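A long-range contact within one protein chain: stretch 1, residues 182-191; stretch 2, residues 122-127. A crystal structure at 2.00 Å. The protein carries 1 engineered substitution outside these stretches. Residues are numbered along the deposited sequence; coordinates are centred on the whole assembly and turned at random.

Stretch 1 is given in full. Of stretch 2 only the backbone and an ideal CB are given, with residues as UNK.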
# COMPACT_ATOMS: atom_id res chain seq x y z
N PHE A 182 11.92 -1.62 18.96
CA PHE A 182 12.10 -2.41 17.74
C PHE A 182 13.00 -1.67 16.77
O PHE A 182 12.57 -1.16 15.74
CB PHE A 182 10.74 -2.78 17.15
CG PHE A 182 9.92 -3.62 18.09
CD1 PHE A 182 10.35 -4.88 18.45
CD2 PHE A 182 8.75 -3.13 18.64
CE1 PHE A 182 9.60 -5.66 19.34
CE2 PHE A 182 8.00 -3.89 19.53
CZ PHE A 182 8.43 -5.17 19.87
N SER A 183 14.28 -1.65 17.15
CA SER A 183 15.28 -0.81 16.52
C SER A 183 15.41 -1.11 15.04
O SER A 183 15.26 -2.25 14.62
CB SER A 183 16.65 -1.06 17.19
OG SER A 183 17.70 -0.53 16.39
N GLN A 184 15.73 -0.10 14.25
CA GLN A 184 15.92 -0.33 12.83
C GLN A 184 17.18 -1.15 12.57
O GLN A 184 17.51 -1.48 11.43
CB GLN A 184 15.91 1.00 12.07
CG GLN A 184 14.54 1.68 12.12
CD GLN A 184 14.47 2.87 11.18
OE1 GLN A 184 15.44 3.18 10.47
NE2 GLN A 184 13.33 3.55 11.16
N THR A 185 17.88 -1.51 13.65
CA THR A 185 18.96 -2.50 13.57
C THR A 185 18.43 -3.89 13.21
O THR A 185 19.18 -4.75 12.71
CB THR A 185 19.69 -2.57 14.93
OG1 THR A 185 20.79 -1.66 14.93
CG2 THR A 185 20.21 -3.96 15.17
N GLY A 186 17.15 -4.11 13.46
CA GLY A 186 16.57 -5.44 13.32
C GLY A 186 16.54 -6.22 14.63
O GLY A 186 16.06 -7.34 14.69
N VAL A 187 17.07 -5.62 15.69
CA VAL A 187 17.24 -6.30 16.97
C VAL A 187 16.50 -5.54 18.05
O VAL A 187 16.77 -4.36 18.26
CB VAL A 187 18.73 -6.33 17.37
CG1 VAL A 187 18.90 -6.96 18.75
CG2 VAL A 187 19.53 -7.08 16.32
N THR A 188 15.57 -6.20 18.75
CA THR A 188 14.83 -5.44 19.75
C THR A 188 15.61 -5.26 21.04
O THR A 188 16.30 -6.15 21.51
CB THR A 188 13.41 -5.98 20.01
OG1 THR A 188 13.18 -6.12 21.42
CG2 THR A 188 13.23 -7.26 19.34
N ILE A 189 15.50 -4.06 21.58
CA ILE A 189 16.23 -3.66 22.77
C ILE A 189 15.23 -3.60 23.90
O ILE A 189 14.18 -2.96 23.77
CB ILE A 189 16.84 -2.27 22.55
CG1 ILE A 189 17.68 -2.25 21.27
CG2 ILE A 189 17.66 -1.85 23.74
CD1 ILE A 189 17.94 -0.83 20.75
N GLY A 190 15.54 -4.26 25.01
CA GLY A 190 14.64 -4.26 26.16
C GLY A 190 14.97 -3.11 27.07
O GLY A 190 16.06 -2.53 26.97
N GLY A 191 14.04 -2.75 27.96
CA GLY A 191 14.31 -1.72 28.96
C GLY A 191 14.28 -0.30 28.42
O GLY A 191 14.77 0.65 29.05
N UNK A 122 27.91 -1.82 19.41
CA UNK A 122 27.19 -2.95 20.01
C UNK A 122 25.79 -3.03 19.41
O UNK A 122 24.92 -2.22 19.72
CB UNK A 122 27.12 -2.81 21.53
N UNK A 123 25.58 -4.01 18.55
CA UNK A 123 24.32 -4.12 17.83
C UNK A 123 23.13 -4.37 18.77
O UNK A 123 22.05 -3.79 18.59
CB UNK A 123 24.41 -5.25 16.80
N UNK A 124 23.33 -5.21 19.78
CA UNK A 124 22.27 -5.57 20.72
C UNK A 124 21.63 -4.36 21.39
O UNK A 124 20.42 -4.33 21.59
CB UNK A 124 22.83 -6.51 21.79
N UNK A 125 22.43 -3.36 21.76
CA UNK A 125 21.88 -2.14 22.35
C UNK A 125 21.81 -0.96 21.38
O UNK A 125 21.50 0.16 21.79
CB UNK A 125 22.72 -1.74 23.57
N UNK A 126 22.06 -1.22 20.10
CA UNK A 126 22.05 -0.19 19.05
C UNK A 126 22.86 1.03 19.46
O UNK A 126 22.35 2.16 19.46
CB UNK A 126 20.61 0.23 18.73
N UNK A 127 24.12 0.81 19.83
CA UNK A 127 25.00 1.91 20.19
C UNK A 127 26.34 1.78 19.50
O UNK A 127 26.84 0.67 19.31
CB UNK A 127 25.19 1.97 21.71

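Two tight turns meet here: a type I turn from Ser183 to Gly186 and another from position 123 to position 126, set between the extended ends of stretch 2.

Position 122 lies beyond the reach of stretch 1, its ideal CB having nothing of that stretch within 5.5 Å. The contact leaves the choice open, although a short acceptor just before a turn can hold a backbone NH. The residue is Asp122, whose OD2 accepts from N of residue 125 at 3.2 Å.

At 123 the CA-to-CB bond points sideways, with the ideal CB 4.7 Å from Thr185 CG2 and 5.2 Å from Val187 CG2. Past these methyls lies the carbonyl O of Thr185, an acceptor too distant for a short side chain. A long donor with an aliphatic stem, lysine, arginine or perhaps glutamine, would suit. Arg123 is found: its CG lies 4.0 Å from Val187 CG2, and NH2 donates to Thr185 O at 2.8 Å, with that oxygen near the guanidinium plane, at its edge.

At 124 CB points away, and backbone does much of the touching. Small or polar residues would do. Ala124 brings its CA to 4.1 Å from Val187 CG1 and its O to 3.5 Å from Ile189 CG1. A water donates to both Ala124 O and Thr188 O, tying the two backbones together.

CB at 125 also points away, yet its ideal position is 5.1 Å from Ile189 CG2, and the carbonyl of Gly190 lies farther along. A long, flexible chain, greasy along its length and able to donate at its tip, could use both. Lys125 does so: CD packs 4.0 Å from Ile189 CG2, while NZ stops 3.9 Å from Gly190 O. One water accepts from NZ and donates to Gly190 O; a second accepts from NZ and from Gly190 N.

Position 126 faces stretch 1 squarely. Its ideal CB is 3.5 Å from Ile189 CD1, 3.8 Å from Ser183 OG and 4.2 Å from Thr185 OG1, so space is tight and hydroxyls are close. Phi/psi of 49/54 is left-handed, a region where glycine, asparagine and aspartate are most at ease; of these, the latter two can also offer an acceptor. Asp126 takes the place, and Ser183 OG donates to its OD2 at 2.6 Å, which ties the carboxylate to the first residue of the opposing turn.

Position 127 has turned out of reach. It is Leu127, whose N donates to Asp122 O at 3.1 Å, helping close the loop.

Stretch 2 (122-127) DRAKDL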
# COMPACT_ATOMS: atom_id res chain seq x y z
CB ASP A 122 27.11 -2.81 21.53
CG ASP A 122 26.43 -4.01 22.19
OD1 ASP A 122 26.91 -5.16 22.03
OD2 ASP A 122 25.39 -3.81 22.88
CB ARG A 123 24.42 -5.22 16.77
CG ARG A 123 23.14 -5.42 16.00
CD ARG A 123 23.33 -6.15 14.67
NE ARG A 123 22.41 -5.55 13.70
CZ ARG A 123 22.63 -5.45 12.40
NH1 ARG A 123 23.74 -5.94 11.85
NH2 ARG A 123 21.72 -4.86 11.64
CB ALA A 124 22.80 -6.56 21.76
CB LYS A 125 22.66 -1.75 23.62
CG LYS A 125 22.62 -2.79 24.73
CD LYS A 125 21.17 -3.03 25.20
CE LYS A 125 21.10 -3.80 26.52
NZ LYS A 125 19.69 -3.86 27.05
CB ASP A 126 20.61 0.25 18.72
CG ASP A 126 20.53 1.01 17.39
OD1 ASP A 126 21.59 1.28 16.79
OD2 ASP A 126 19.40 1.34 16.97
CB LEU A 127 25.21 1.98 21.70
CG LEU A 127 23.94 2.32 22.47
CD1 LEU A 127 24.13 2.02 23.96
CD2 LEU A 127 23.58 3.79 22.23
O HOH W 1 19.19 -2.97 18.27
O HOH W 2 19.02 -6.57 22.30
O HOH W 3 18.51 -1.34 27.34
O HOH W 4 18.49 -5.54 25.02
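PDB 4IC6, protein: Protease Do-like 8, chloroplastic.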